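Local coordinates for Slr1438 protein (Synechocystis sp., PDB 3K25), which is of unknown function but probably binds a carbohydrate and may act as an isomerase of the aldose 1-epimerase type, at residues G32-E37 with E51-P56; F68-N73 with N261-G266; L161-Y166 with A280-Q285; L240-V245 with L251-W256. All coordinates share one frame; numbering follows the deposited sequence.

Overall arrangement
The contacts sit in a single chain whose fold is built largely of antiparallel strands, as in aldose 1-epimerases. Contacts 3 and 4 are the closest pair, with centres about 10 Å apart. They share the sheet in which strands 157-168 and 250-256 are neighbours, and Phe163 N probably bonds to Pro255 O. Contact 2 touches both: Cys71 CB lies 3.3 Å from Trp256 CE3, and Cys71 SG packs near Gly162. Contact 1 stands apart; its nearest atoms are about 7 Å from contact 3 and about 9 Å from contact 2. His164, of contact 3, touches Cys252 and Glu254, of contact 4.

Contact 1 (G32-E37 with E51-P56); sequences GGLVTE and ERFQDP
Leu34 and Thr36 of the small four-stranded antiparallel sheet near the N-terminus meet Phe53 of the loop that follows strand 43-44. The contact is apolar packing of a loop against a sheet. It is small, with 83 Å² buried in total, and no hydrogen bond crosses it. Strand 34-40 carries a classic beta bulge here, since Thr36 and Glu37 both face Ser26 on strand 23-28.

Leu34 and Thr36 are two residues apart, and both point toward Phe53. The ring reaches them with its outer atoms. CE2 of Phe53 lies 4.0 Å from CD2 of Leu34, and these two side chains approach from opposite directions. CZ of Phe53 lies 4.2 Å from CG2 of Thr36, whose side chain runs at about a right angle to that of Phe53. Both methyl groups meet the ring obliquely. Phe53 holds its CG anti to the backbone N (chi1 -166°), which extends the ring from the loop toward the strand.

Thr36 divides its branches by chemistry. CG2 packs on the Phe53 ring, while OG1 is hydrogen-bonded to Ser26 O. Phe53 also meets Phe48 edge-to-face and Arg31 in a cation-pi contact, and packs on Val28. The loop itself turns at Arg52 to Asp55, where Asp55 N bonds to Arg52 O at 3.1 Å.

Contact 2 (F68-N73 with N261-G266); sequences FPICGN and NALNSG
The backbone of loop 68-73 runs past the start of the short helix 262-265, bringing the CA atoms of Ile70 and Leu263 to 6.9 Å and those of Asn73 and Asn261 to 6.5 Å. The contact joins this loop to the segment that follows strand 250-256 in the beta-sandwich fold of the aldose 1-epimerase (galactose mutarotase) family. No direct hydrogen bond crosses between the segments; one water links them instead.

That water donates to Cys71 O at 2.9 Å and to Asn73 O at 3.0 Å. It accepts from Asn261 N, also at 3.0 Å. Two carbonyls of the loop and one amide at the helix start are thus tied to a single site.

Asn261 sits at the N-cap position. Its carbonyl O accepts from both Asn264 N and Ser265 N, which begins the helix. Gly266 ends it, leaving helical geometry with a positive phi.

The peptide bond before Pro69 is cis, just ahead of Ile70 in the loop. The apolar part is Ile70 against Leu263, with the two side chains crossing at about a right angle. CG2 of Ile70 does the touching, and it meets both CB and CD2 of Leu263. Leu263 also packs on Phe79 and Pro158. Leu263 has CG anti to the backbone N (chi1 -168°), which brings its CD2 to within 3.8 Å of CG2 of Ile70.

Contact 3 (L161-Y166 with A280-Q285); sequences LGFHPY and AWVNFQ
Phe163, and Pro165 at the irregular part of strand 157-168, pack against Val282 and Phe284 on strand 276-287, joining two different antiparallel sheets of the beta-sandwich-like fold. The contact is buried, with its centre about 5 Å from the centre of the chain. No hydrogen bond links the two segments, which meet through apolar side chains.

Val282 and Phe284 point toward the other sheet, and Trp281, just before Val282, points away. On the facing strand Phe163 and Pro165 point inward, and His164 points away.

The side chains of Phe163 and Val282 lie alongside each other, running opposite ways. CG2 of Val282 lies obliquely to the ring, 3.6 Å from CD2 and 3.8 Å from CE2 of Phe163. Val282 holds this methyl anti to its carbonyl carbon, and Phe163 holds CG the same way (chi1 -71°). Phe163 also packs on Ile145 and Tyr237, and Val282 on Pro255.

Pro165 and Phe284 meet at about a right angle; CG of the proline lies 4.0 Å from CE1 of Phe284, obliquely to its ring.

Contact 4 (L240-V245 with L251-W256); sequences LVLWTV and LCLEPW
Glu254 lies opposite Val241 in the beta hairpin of strands 239-245 and 250-256, and its side chain can be followed outward from the backbone. CB and CG pass beside the carbonyl of Val241, with CG 3.4 Å from Val241 O. CD comes next and packs against CG1 of Val241. At the end the carboxylate divides. OE1 lies 3.4 Å from CB of Trp243. OE2 accepts from NE1 of Trp256 at 3.0 Å. That bond reaches the anti side of the carboxylate, 22° out of its plane, and bends at the hydrogen to 139°.

The same indole is held from a second direction. CG2 of Val241 sits over the face of its six-membered ring, 3.4 Å from the centroid, in a CH-pi contact. Val241 places this methyl anti to its own carbonyl carbon, while CG1 goes to Glu254.

The strands are antiparallel. Val241 with Glu254 and Trp243 with Cys252 are the hydrogen-bonded pairs, each with two backbone bonds. Their side chains share one face of the sheet, which His164 also lines. Leu240, Leu242, Leu253 and Pro255 lie on the other face. CD1 of Leu251 touches both CD2 of Leu242 and CB of Thr244. On the face with Val241 and Glu254, Cys252 SG approaches the Trp243 ring obliquely, 3.6 Å from CD1.

Contact 1 (G32-E37 with E51-P56)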
loop_
_atom_site.group_PDB
_atom_site.type_symbol
_atom_site.label_atom_id
_atom_site.label_comp_id
_atom_site.label_asym_id
_atom_site.label_seq_id
_atom_site.Cartn_x
_atom_site.Cartn_y
_atom_site.Cartn_z
ATOM N N GLY A 32 -4.902 7.115 7.950
ATOM C CA GLY A 32 -4.911 5.813 7.312
ATOM C C GLY A 32 -3.825 4.843 7.739
ATOM O O GLY A 32 -3.520 3.924 6.987
ATOM N N GLY A 33 -3.263 5.011 8.935
ATOM C CA GLY A 33 -2.205 4.114 9.394
ATOM C C GLY A 33 -1.101 4.092 8.353
ATOM O O GLY A 33 -0.514 3.057 8.046
ATOM N N LEU A 34 -0.823 5.278 7.828
ATOM C CA LEU A 34 0.136 5.495 6.766
ATOM C C LEU A 34 1.605 5.719 7.102
ATOM O O LEU A 34 1.946 6.560 7.939
ATOM C CB LEU A 34 -0.348 6.684 5.914
ATOM C CG LEU A 34 0.554 7.202 4.787
ATOM C CD1 LEU A 34 0.615 6.158 3.671
ATOM C CD2 LEU A 34 0.028 8.525 4.251
ATOM N N VAL A 35 2.461 4.953 6.424
ATOM C CA VAL A 35 3.916 5.086 6.512
ATOM C C VAL A 35 4.133 6.188 5.468
ATOM O O VAL A 35 3.799 6.002 4.299
ATOM C CB VAL A 35 4.658 3.813 6.009
ATOM C CG1 VAL A 35 6.133 4.120 5.784
ATOM C CG2 VAL A 35 4.519 2.701 7.006
ATOM N N THR A 36 4.669 7.330 5.864
ATOM C CA THR A 36 4.856 8.399 4.898
ATOM C C THR A 36 6.260 8.436 4.331
ATOM O O THR A 36 6.438 8.478 3.118
ATOM C CB THR A 36 4.565 9.748 5.528
ATOM O OG1 THR A 36 5.417 9.920 6.667
ATOM C CG2 THR A 36 3.125 9.817 5.983
ATOM N N GLU A 37 7.257 8.423 5.212
ATOM C CA GLU A 37 8.650 8.477 4.772
ATOM C C GLU A 37 9.499 7.415 5.442
ATOM O O GLU A 37 9.220 7.003 6.564
ATOM C CB GLU A 37 9.244 9.859 5.064
ATOM C CG GLU A 37 8.369 11.017 4.617
ATOM C CD GLU A 37 9.095 12.351 4.622
ATOM O OE1 GLU A 37 9.934 12.591 5.521
ATOM O OE2 GLU A 37 8.817 13.174 3.728
ATOM N N GLU A 51 3.966 18.825 0.407
ATOM C CA GLU A 51 3.059 19.938 0.194
ATOM C C GLU A 51 1.633 19.456 0.033
ATOM O O GLU A 51 0.716 19.949 0.688
ATOM C CB GLU A 51 3.485 20.716 -1.038
ATOM C CG GLU A 51 4.700 21.567 -0.796
ATOM C CD GLU A 51 5.496 21.782 -2.053
ATOM O OE1 GLU A 51 6.223 20.843 -2.446
ATOM O OE2 GLU A 51 5.383 22.878 -2.650
ATOM N N ARG A 52 1.449 18.482 -0.845
ATOM C CA ARG A 52 0.126 17.937 -1.087
ATOM C C ARG A 52 -0.480 17.386 0.206
ATOM O O ARG A 52 -1.660 17.599 0.484
ATOM C CB ARG A 52 0.214 16.832 -2.131
ATOM C CG ARG A 52 -1.116 16.287 -2.584
ATOM C CD ARG A 52 -0.888 15.055 -3.428
ATOM N NE ARG A 52 -2.137 14.460 -3.884
ATOM C CZ ARG A 52 -2.870 14.931 -4.888
ATOM N NH1 ARG A 52 -2.476 16.012 -5.550
ATOM N NH2 ARG A 52 -3.999 14.319 -5.227
ATOM N N PHE A 53 0.342 16.695 0.996
ATOM C CA PHE A 53 -0.098 16.091 2.254
ATOM C C PHE A 53 -0.647 17.130 3.231
ATOM O O PHE A 53 -1.205 16.786 4.284
ATOM C CB PHE A 53 1.068 15.347 2.913
ATOM C CG PHE A 53 0.653 14.410 4.021
ATOM C CD1 PHE A 53 1.177 14.558 5.302
ATOM C CD2 PHE A 53 -0.219 13.345 3.767
ATOM C CE1 PHE A 53 0.849 13.658 6.323
ATOM C CE2 PHE A 53 -0.561 12.434 4.770
ATOM C CZ PHE A 53 -0.025 12.588 6.054
ATOM N N GLN A 54 -0.491 18.400 2.874
ATOM C CA GLN A 54 -0.952 19.479 3.727
ATOM C C GLN A 54 -2.452 19.739 3.599
ATOM O O GLN A 54 -3.097 20.073 4.587
ATOM C CB GLN A 54 -0.129 20.731 3.441
ATOM C CG GLN A 54 1.369 20.446 3.518
ATOM C CD GLN A 54 2.075 21.214 4.615
ATOM O OE1 GLN A 54 2.446 22.376 4.433
ATOM N NE2 GLN A 54 2.261 20.572 5.767
ATOM N N ASP A 55 -3.018 19.591 2.403
ATOM C CA ASP A 55 -4.463 19.777 2.256
ATOM C C ASP A 55 -5.063 18.424 2.636
ATOM O O ASP A 55 -5.063 17.486 1.841
ATOM C CB ASP A 55 -4.845 20.123 0.818
ATOM C CG ASP A 55 -6.346 20.338 0.653
ATOM O OD1 ASP A 55 -7.126 19.593 1.292
ATOM O OD2 ASP A 55 -6.745 21.243 -0.119
ATOM N N PRO A 56 -5.599 18.312 3.856
ATOM C CA PRO A 56 -6.182 17.054 4.315
ATOM C C PRO A 56 -7.209 16.420 3.389
ATOM O O PRO A 56 -7.576 15.264 3.588
ATOM C CB PRO A 56 -6.763 17.426 5.674
ATOM C CG PRO A 56 -7.200 18.828 5.455
ATOM C CD PRO A 56 -6.016 19.420 4.733
#

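Contact 2 (F68-N73 with N261-G266)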
loop_
_atom_site.group_PDB
_atom_site.type_symbol
_atom_site.label_atom_id
_atom_site.label_comp_id
_atom_site.label_asym_id
_atom_site.label_seq_id
_atom_site.Cartn_x
_atom_site.Cartn_y
_atom_site.Cartn_z
ATOM N N PHE A 68 -8.240 -1.080 1.115
ATOM C CA PHE A 68 -9.205 -1.993 1.749
ATOM C C PHE A 68 -10.583 -1.327 1.885
ATOM O O PHE A 68 -10.678 -0.155 2.239
ATOM C CB PHE A 68 -8.687 -2.382 3.140
ATOM C CG PHE A 68 -9.660 -3.187 3.956
ATOM C CD1 PHE A 68 -9.665 -4.581 3.893
ATOM C CD2 PHE A 68 -10.560 -2.555 4.812
ATOM C CE1 PHE A 68 -10.543 -5.322 4.675
ATOM C CE2 PHE A 68 -11.439 -3.290 5.587
ATOM C CZ PHE A 68 -11.429 -4.677 5.522
ATOM N N PRO A 69 -11.676 -2.071 1.652
ATOM C CA PRO A 69 -11.809 -3.478 1.273
ATOM C C PRO A 69 -11.708 -3.788 -0.227
ATOM O O PRO A 69 -12.150 -4.842 -0.660
ATOM C CB PRO A 69 -13.168 -3.849 1.848
ATOM C CG PRO A 69 -13.963 -2.589 1.590
ATOM C CD PRO A 69 -12.994 -1.496 1.998
ATOM N N ILE A 70 -11.159 -2.872 -1.021
ATOM C CA ILE A 70 -10.971 -3.150 -2.449
ATOM C C ILE A 70 -9.730 -2.431 -2.952
ATOM O O ILE A 70 -9.252 -1.471 -2.332
ATOM C CB ILE A 70 -12.151 -2.677 -3.373
ATOM C CG1 ILE A 70 -12.225 -1.142 -3.392
ATOM C CG2 ILE A 70 -13.463 -3.321 -2.939
ATOM C CD1 ILE A 70 -13.233 -0.559 -4.387
ATOM N N CYS A 71 -9.209 -2.913 -4.077
ATOM C CA CYS A 71 -8.062 -2.300 -4.716
ATOM C C CYS A 71 -8.602 -1.796 -6.061
ATOM O O CYS A 71 -9.276 -2.529 -6.792
ATOM C CB CYS A 71 -6.943 -3.328 -4.906
ATOM S SG CYS A 71 -6.354 -4.094 -3.358
ATOM N N GLY A 72 -8.325 -0.534 -6.371
ATOM C CA GLY A 72 -8.821 0.034 -7.609
ATOM C C GLY A 72 -10.253 0.499 -7.403
ATOM O O GLY A 72 -10.703 0.699 -6.266
ATOM N N ASN A 73 -10.998 0.656 -8.490
ATOM C CA ASN A 73 -12.370 1.119 -8.355
ATOM C C ASN A 73 -13.351 0.052 -8.810
ATOM O O ASN A 73 -12.953 -1.019 -9.267
ATOM C CB ASN A 73 -12.560 2.377 -9.188
ATOM C CG ASN A 73 -12.242 2.135 -10.635
ATOM O OD1 ASN A 73 -12.979 1.440 -11.323
ATOM N ND2 ASN A 73 -11.117 2.675 -11.103
ATOM N N ASN A 261 -12.054 -4.583 -9.341
ATOM C CA ASN A 261 -13.391 -5.166 -9.434
ATOM C C ASN A 261 -13.495 -6.621 -8.973
ATOM O O ASN A 261 -14.380 -7.365 -9.395
ATOM C CB ASN A 261 -13.920 -5.043 -10.858
ATOM C CG ASN A 261 -15.428 -5.145 -10.921
ATOM O OD1 ASN A 261 -15.971 -5.803 -11.802
ATOM N ND2 ASN A 261 -16.116 -4.487 -9.986
ATOM N N ALA A 262 -12.591 -7.017 -8.091
ATOM C CA ALA A 262 -12.579 -8.371 -7.554
ATOM C C ALA A 262 -13.816 -8.639 -6.671
ATOM O O ALA A 262 -14.331 -9.759 -6.626
ATOM C CB ALA A 262 -11.287 -8.584 -6.752
ATOM N N LEU A 263 -14.283 -7.605 -5.972
ATOM C CA LEU A 263 -15.454 -7.719 -5.101
ATOM C C LEU A 263 -16.704 -8.069 -5.912
ATOM O O LEU A 263 -17.686 -8.565 -5.363
ATOM C CB LEU A 263 -15.676 -6.399 -4.354
ATOM C CG LEU A 263 -16.675 -6.382 -3.189
ATOM C CD1 LEU A 263 -16.187 -7.310 -2.099
ATOM C CD2 LEU A 263 -16.825 -4.973 -2.644
ATOM N N ASN A 264 -16.657 -7.804 -7.219
ATOM C CA ASN A 264 -17.779 -8.091 -8.113
ATOM C C ASN A 264 -17.574 -9.310 -9.005
ATOM O O ASN A 264 -18.524 -10.064 -9.260
ATOM C CB ASN A 264 -18.068 -6.891 -9.021
ATOM C CG ASN A 264 -18.856 -5.814 -8.328
ATOM O OD1 ASN A 264 -19.912 -6.074 -7.744
ATOM N ND2 ASN A 264 -18.356 -4.589 -8.398
ATOM N N SER A 265 -16.345 -9.493 -9.490
ATOM C CA SER A 265 -16.044 -10.614 -10.374
ATOM C C SER A 265 -15.708 -11.888 -9.611
ATOM O O SER A 265 -15.975 -12.995 -10.088
ATOM C CB SER A 265 -14.876 -10.267 -11.295
ATOM O OG SER A 265 -13.647 -10.348 -10.601
ATOM N N GLY A 266 -15.119 -11.723 -8.431
ATOM C CA GLY A 266 -14.737 -12.861 -7.615
ATOM C C GLY A 266 -13.297 -13.259 -7.871
ATOM O O GLY A 266 -12.767 -14.137 -7.201
HETATM O O HOH W 1 -12.192 -2.779 -6.927
#

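Contact 3 (L161-Y166 with A280-Q285)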
loop_
_atom_site.group_PDB
_atom_site.type_symbol
_atom_site.label_atom_id
_atom_site.label_comp_id
_atom_site.label_asym_id
_atom_site.label_seq_id
_atom_site.Cartn_x
_atom_site.Cartn_y
_atom_site.Cartn_z
ATOM N N LEU A 161 -7.228 -6.558 -0.134
ATOM C CA LEU A 161 -6.285 -5.774 0.639
ATOM C C LEU A 161 -5.052 -5.499 -0.210
ATOM O O LEU A 161 -4.542 -6.393 -0.886
ATOM C CB LEU A 161 -5.888 -6.520 1.923
ATOM C CG LEU A 161 -4.813 -5.808 2.761
ATOM C CD1 LEU A 161 -5.231 -4.351 3.011
ATOM C CD2 LEU A 161 -4.592 -6.542 4.066
ATOM N N GLY A 162 -4.577 -4.260 -0.182
ATOM C CA GLY A 162 -3.401 -3.928 -0.960
ATOM C C GLY A 162 -2.523 -2.852 -0.352
ATOM O O GLY A 162 -2.969 -2.027 0.451
ATOM N N PHE A 163 -1.252 -2.867 -0.728
ATOM C CA PHE A 163 -0.304 -1.875 -0.243
ATOM C C PHE A 163 0.184 -1.175 -1.493
ATOM O O PHE A 163 0.512 -1.821 -2.494
ATOM C CB PHE A 163 0.828 -2.547 0.539
ATOM C CG PHE A 163 0.386 -3.087 1.883
ATOM C CD1 PHE A 163 0.453 -2.294 3.024
ATOM C CD2 PHE A 163 -0.154 -4.367 1.994
ATOM C CE1 PHE A 163 -0.012 -2.767 4.260
ATOM C CE2 PHE A 163 -0.621 -4.853 3.217
ATOM C CZ PHE A 163 -0.550 -4.049 4.354
ATOM N N HIS A 164 0.218 0.150 -1.424
ATOM C CA HIS A 164 0.569 0.988 -2.556
ATOM C C HIS A 164 1.870 1.774 -2.337
ATOM O O HIS A 164 1.895 3.002 -2.469
ATOM C CB HIS A 164 -0.630 1.926 -2.769
ATOM C CG HIS A 164 -0.577 2.736 -4.020
ATOM N ND1 HIS A 164 -1.696 2.969 -4.790
ATOM C CD2 HIS A 164 0.429 3.437 -4.596
ATOM C CE1 HIS A 164 -1.383 3.781 -5.784
ATOM N NE2 HIS A 164 -0.099 4.081 -5.689
ATOM N N PRO A 165 2.974 1.080 -2.031
ATOM C CA PRO A 165 4.240 1.791 -1.805
ATOM C C PRO A 165 4.754 2.629 -2.976
ATOM O O PRO A 165 4.752 2.189 -4.129
ATOM C CB PRO A 165 5.211 0.666 -1.447
ATOM C CG PRO A 165 4.723 -0.461 -2.314
ATOM C CD PRO A 165 3.199 -0.377 -2.118
ATOM N N TYR A 166 5.196 3.841 -2.654
ATOM C CA TYR A 166 5.773 4.763 -3.629
ATOM C C TYR A 166 7.285 4.771 -3.403
ATOM O O TYR A 166 7.775 5.512 -2.547
ATOM C CB TYR A 166 5.260 6.180 -3.401
ATOM C CG TYR A 166 3.822 6.409 -3.771
ATOM C CD1 TYR A 166 3.490 7.084 -4.940
ATOM C CD2 TYR A 166 2.793 6.003 -2.926
ATOM C CE1 TYR A 166 2.178 7.363 -5.258
ATOM C CE2 TYR A 166 1.469 6.273 -3.229
ATOM C CZ TYR A 166 1.164 6.960 -4.398
ATOM O OH TYR A 166 -0.145 7.274 -4.694
ATOM N N ALA A 280 -1.632 -12.078 7.234
ATOM C CA ALA A 280 -0.804 -11.994 6.051
ATOM C C ALA A 280 0.323 -11.035 6.365
ATOM O O ALA A 280 0.373 -10.445 7.450
ATOM C CB ALA A 280 -1.633 -11.473 4.878
ATOM N N TRP A 281 1.230 -10.881 5.411
ATOM C CA TRP A 281 2.334 -9.966 5.578
ATOM C C TRP A 281 2.960 -9.576 4.242
ATOM O O TRP A 281 2.900 -10.314 3.255
ATOM C CB TRP A 281 3.405 -10.589 6.476
ATOM C CG TRP A 281 3.958 -11.860 5.920
ATOM C CD1 TRP A 281 3.528 -13.131 6.192
ATOM C CD2 TRP A 281 4.980 -11.984 4.921
ATOM N NE1 TRP A 281 4.215 -14.034 5.421
ATOM C CE2 TRP A 281 5.113 -13.360 4.630
ATOM C CE3 TRP A 281 5.792 -11.067 4.239
ATOM C CZ2 TRP A 281 6.028 -13.845 3.679
ATOM C CZ3 TRP A 281 6.697 -11.549 3.295
ATOM C CH2 TRP A 281 6.806 -12.926 3.026
ATOM N N VAL A 282 3.560 -8.393 4.233
ATOM C CA VAL A 282 4.255 -7.885 3.065
ATOM C C VAL A 282 5.615 -7.435 3.586
ATOM O O VAL A 282 5.727 -6.968 4.715
ATOM C CB VAL A 282 3.508 -6.708 2.437
ATOM C CG1 VAL A 282 4.281 -6.202 1.249
ATOM C CG2 VAL A 282 2.120 -7.154 1.998
ATOM N N ASN A 283 6.656 -7.594 2.781
ATOM C CA ASN A 283 7.990 -7.220 3.225
ATOM C C ASN A 283 8.699 -6.333 2.218
ATOM O O ASN A 283 8.501 -6.449 1.011
ATOM C CB ASN A 283 8.826 -8.474 3.481
ATOM C CG ASN A 283 10.011 -8.210 4.391
ATOM O OD1 ASN A 283 9.886 -8.225 5.622
ATOM N ND2 ASN A 283 11.171 -7.959 3.789
ATOM N N PHE A 284 9.522 -5.433 2.733
ATOM C CA PHE A 284 10.267 -4.523 1.886
ATOM C C PHE A 284 11.730 -4.572 2.292
ATOM O O PHE A 284 12.082 -4.240 3.421
ATOM C CB PHE A 284 9.697 -3.119 2.027
ATOM C CG PHE A 284 8.241 -3.038 1.680
ATOM C CD1 PHE A 284 7.817 -3.203 0.361
ATOM C CD2 PHE A 284 7.281 -2.846 2.680
ATOM C CE1 PHE A 284 6.461 -3.182 0.041
ATOM C CE2 PHE A 284 5.920 -2.823 2.367
ATOM C CZ PHE A 284 5.510 -2.994 1.040
ATOM N N GLN A 285 12.572 -5.011 1.365
ATOM C CA GLN A 285 13.996 -5.135 1.629
ATOM C C GLN A 285 14.810 -4.242 0.706
ATOM O O GLN A 285 14.611 -4.245 -0.507
ATOM C CB GLN A 285 14.424 -6.590 1.425
ATOM C CG GLN A 285 15.822 -6.898 1.889
ATOM C CD GLN A 285 15.920 -6.928 3.395
ATOM O OE1 GLN A 285 15.388 -7.831 4.051
ATOM N NE2 GLN A 285 16.593 -5.932 3.960
#

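Contact 4 (L240-V245 with L251-W256)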
loop_
_atom_site.group_PDB
_atom_site.type_symbol
_atom_site.label_atom_id
_atom_site.label_comp_id
_atom_site.label_asym_id
_atom_site.label_seq_id
_atom_site.Cartn_x
_atom_site.Cartn_y
_atom_site.Cartn_z
ATOM N N LEU A 240 0.269 -8.099 -8.825
ATOM C CA LEU A 240 1.320 -7.109 -8.717
ATOM C C LEU A 240 0.999 -5.934 -9.629
ATOM O O LEU A 240 0.789 -6.108 -10.835
ATOM C CB LEU A 240 2.646 -7.735 -9.112
ATOM C CG LEU A 240 3.843 -7.533 -8.185
ATOM C CD1 LEU A 240 3.424 -7.248 -6.738
ATOM C CD2 LEU A 240 4.683 -8.811 -8.269
ATOM N N VAL A 241 0.952 -4.737 -9.043
ATOM C CA VAL A 241 0.645 -3.527 -9.795
ATOM C C VAL A 241 1.858 -2.596 -9.892
ATOM O O VAL A 241 2.636 -2.468 -8.943
ATOM C CB VAL A 241 -0.540 -2.758 -9.142
ATOM C CG1 VAL A 241 -0.704 -1.385 -9.794
ATOM C CG2 VAL A 241 -1.833 -3.566 -9.278
ATOM N N LEU A 242 2.020 -1.954 -11.048
ATOM C CA LEU A 242 3.131 -1.027 -11.242
ATOM C C LEU A 242 2.607 0.328 -11.717
ATOM O O LEU A 242 2.006 0.423 -12.776
ATOM C CB LEU A 242 4.124 -1.609 -12.238
ATOM C CG LEU A 242 5.418 -0.807 -12.304
ATOM C CD1 LEU A 242 6.598 -1.748 -12.497
ATOM C CD2 LEU A 242 5.313 0.226 -13.422
ATOM N N TRP A 243 2.838 1.366 -10.915
ATOM C CA TRP A 243 2.372 2.733 -11.184
ATOM C C TRP A 243 3.560 3.686 -11.299
ATOM O O TRP A 243 4.505 3.620 -10.513
ATOM C CB TRP A 243 1.460 3.162 -10.026
ATOM C CG TRP A 243 0.936 4.607 -9.979
ATOM C CD1 TRP A 243 0.764 5.382 -8.844
ATOM C CD2 TRP A 243 0.388 5.372 -11.055
ATOM N NE1 TRP A 243 0.137 6.563 -9.155
ATOM C CE2 TRP A 243 -0.105 6.586 -10.503
ATOM C CE3 TRP A 243 0.256 5.153 -12.428
ATOM C CZ2 TRP A 243 -0.716 7.566 -11.279
ATOM C CZ3 TRP A 243 -0.354 6.130 -13.199
ATOM C CH2 TRP A 243 -0.833 7.322 -12.620
ATOM N N THR A 244 3.512 4.573 -12.283
ATOM C CA THR A 244 4.582 5.542 -12.479
ATOM C C THR A 244 4.189 6.551 -13.548
ATOM O O THR A 244 3.497 6.209 -14.506
ATOM C CB THR A 244 5.905 4.850 -12.882
ATOM O OG1 THR A 244 6.901 5.843 -13.157
ATOM C CG2 THR A 244 5.707 3.982 -14.109
ATOM N N VAL A 245 4.611 7.797 -13.372
ATOM C CA VAL A 245 4.289 8.842 -14.338
ATOM C C VAL A 245 5.475 9.754 -14.625
ATOM O O VAL A 245 6.341 9.977 -13.767
ATOM C CB VAL A 245 3.108 9.732 -13.860
ATOM C CG1 VAL A 245 1.911 8.868 -13.500
ATOM C CG2 VAL A 245 3.540 10.584 -12.682
ATOM N N LEU A 251 8.291 4.988 -8.201
ATOM C CA LEU A 251 7.907 3.787 -8.924
ATOM C C LEU A 251 7.171 2.887 -7.941
ATOM O O LEU A 251 7.740 2.441 -6.949
ATOM C CB LEU A 251 9.141 3.065 -9.471
ATOM C CG LEU A 251 8.892 1.755 -10.222
ATOM C CD1 LEU A 251 8.009 2.009 -11.424
ATOM C CD2 LEU A 251 10.215 1.156 -10.654
ATOM N N CYS A 252 5.897 2.635 -8.211
ATOM C CA CYS A 252 5.094 1.789 -7.339
ATOM C C CYS A 252 5.123 0.323 -7.790
ATOM O O CYS A 252 4.805 0.001 -8.928
ATOM C CB CYS A 252 3.637 2.289 -7.307
ATOM S SG CYS A 252 3.370 4.021 -6.750
ATOM N N LEU A 253 5.538 -0.556 -6.892
ATOM C CA LEU A 253 5.576 -1.988 -7.152
ATOM C C LEU A 253 4.650 -2.455 -6.038
ATOM O O LEU A 253 5.091 -2.708 -4.921
ATOM C CB LEU A 253 6.991 -2.526 -6.950
ATOM C CG LEU A 253 7.244 -3.919 -7.521
ATOM C CD1 LEU A 253 6.830 -3.932 -8.973
ATOM C CD2 LEU A 253 8.715 -4.288 -7.387
ATOM N N GLU A 254 3.363 -2.557 -6.351
ATOM C CA GLU A 254 2.354 -2.879 -5.354
ATOM C C GLU A 254 1.712 -4.270 -5.287
ATOM O O GLU A 254 1.200 -4.795 -6.282
ATOM C CB GLU A 254 1.228 -1.837 -5.451
ATOM C CG GLU A 254 1.589 -0.601 -6.258
ATOM C CD GLU A 254 0.372 0.196 -6.683
ATOM O OE1 GLU A 254 0.522 1.168 -7.465
ATOM O OE2 GLU A 254 -0.740 -0.146 -6.233
ATOM N N PRO A 255 1.717 -4.873 -4.089
ATOM C CA PRO A 255 1.126 -6.194 -3.870
ATOM C C PRO A 255 -0.369 -6.052 -3.544
ATOM O O PRO A 255 -0.736 -5.362 -2.596
ATOM C CB PRO A 255 1.937 -6.736 -2.695
ATOM C CG PRO A 255 2.215 -5.504 -1.902
ATOM C CD PRO A 255 2.589 -4.495 -2.961
ATOM N N TRP A 256 -1.217 -6.696 -4.344
ATOM C CA TRP A 256 -2.678 -6.667 -4.171
ATOM C C TRP A 256 -3.184 -8.082 -3.970
ATOM O O TRP A 256 -2.716 -9.009 -4.640
ATOM C CB TRP A 256 -3.363 -6.113 -5.421
ATOM C CG TRP A 256 -3.211 -4.649 -5.647
ATOM C CD1 TRP A 256 -2.306 -3.804 -5.058
ATOM C CD2 TRP A 256 -3.960 -3.855 -6.570
ATOM N NE1 TRP A 256 -2.450 -2.535 -5.562
ATOM C CE2 TRP A 256 -3.458 -2.538 -6.492
ATOM C CE3 TRP A 256 -5.009 -4.129 -7.458
ATOM C CZ2 TRP A 256 -3.968 -1.499 -7.268
ATOM C CZ3 TRP A 256 -5.515 -3.093 -8.230
ATOM C CH2 TRP A 256 -4.994 -1.795 -8.130
#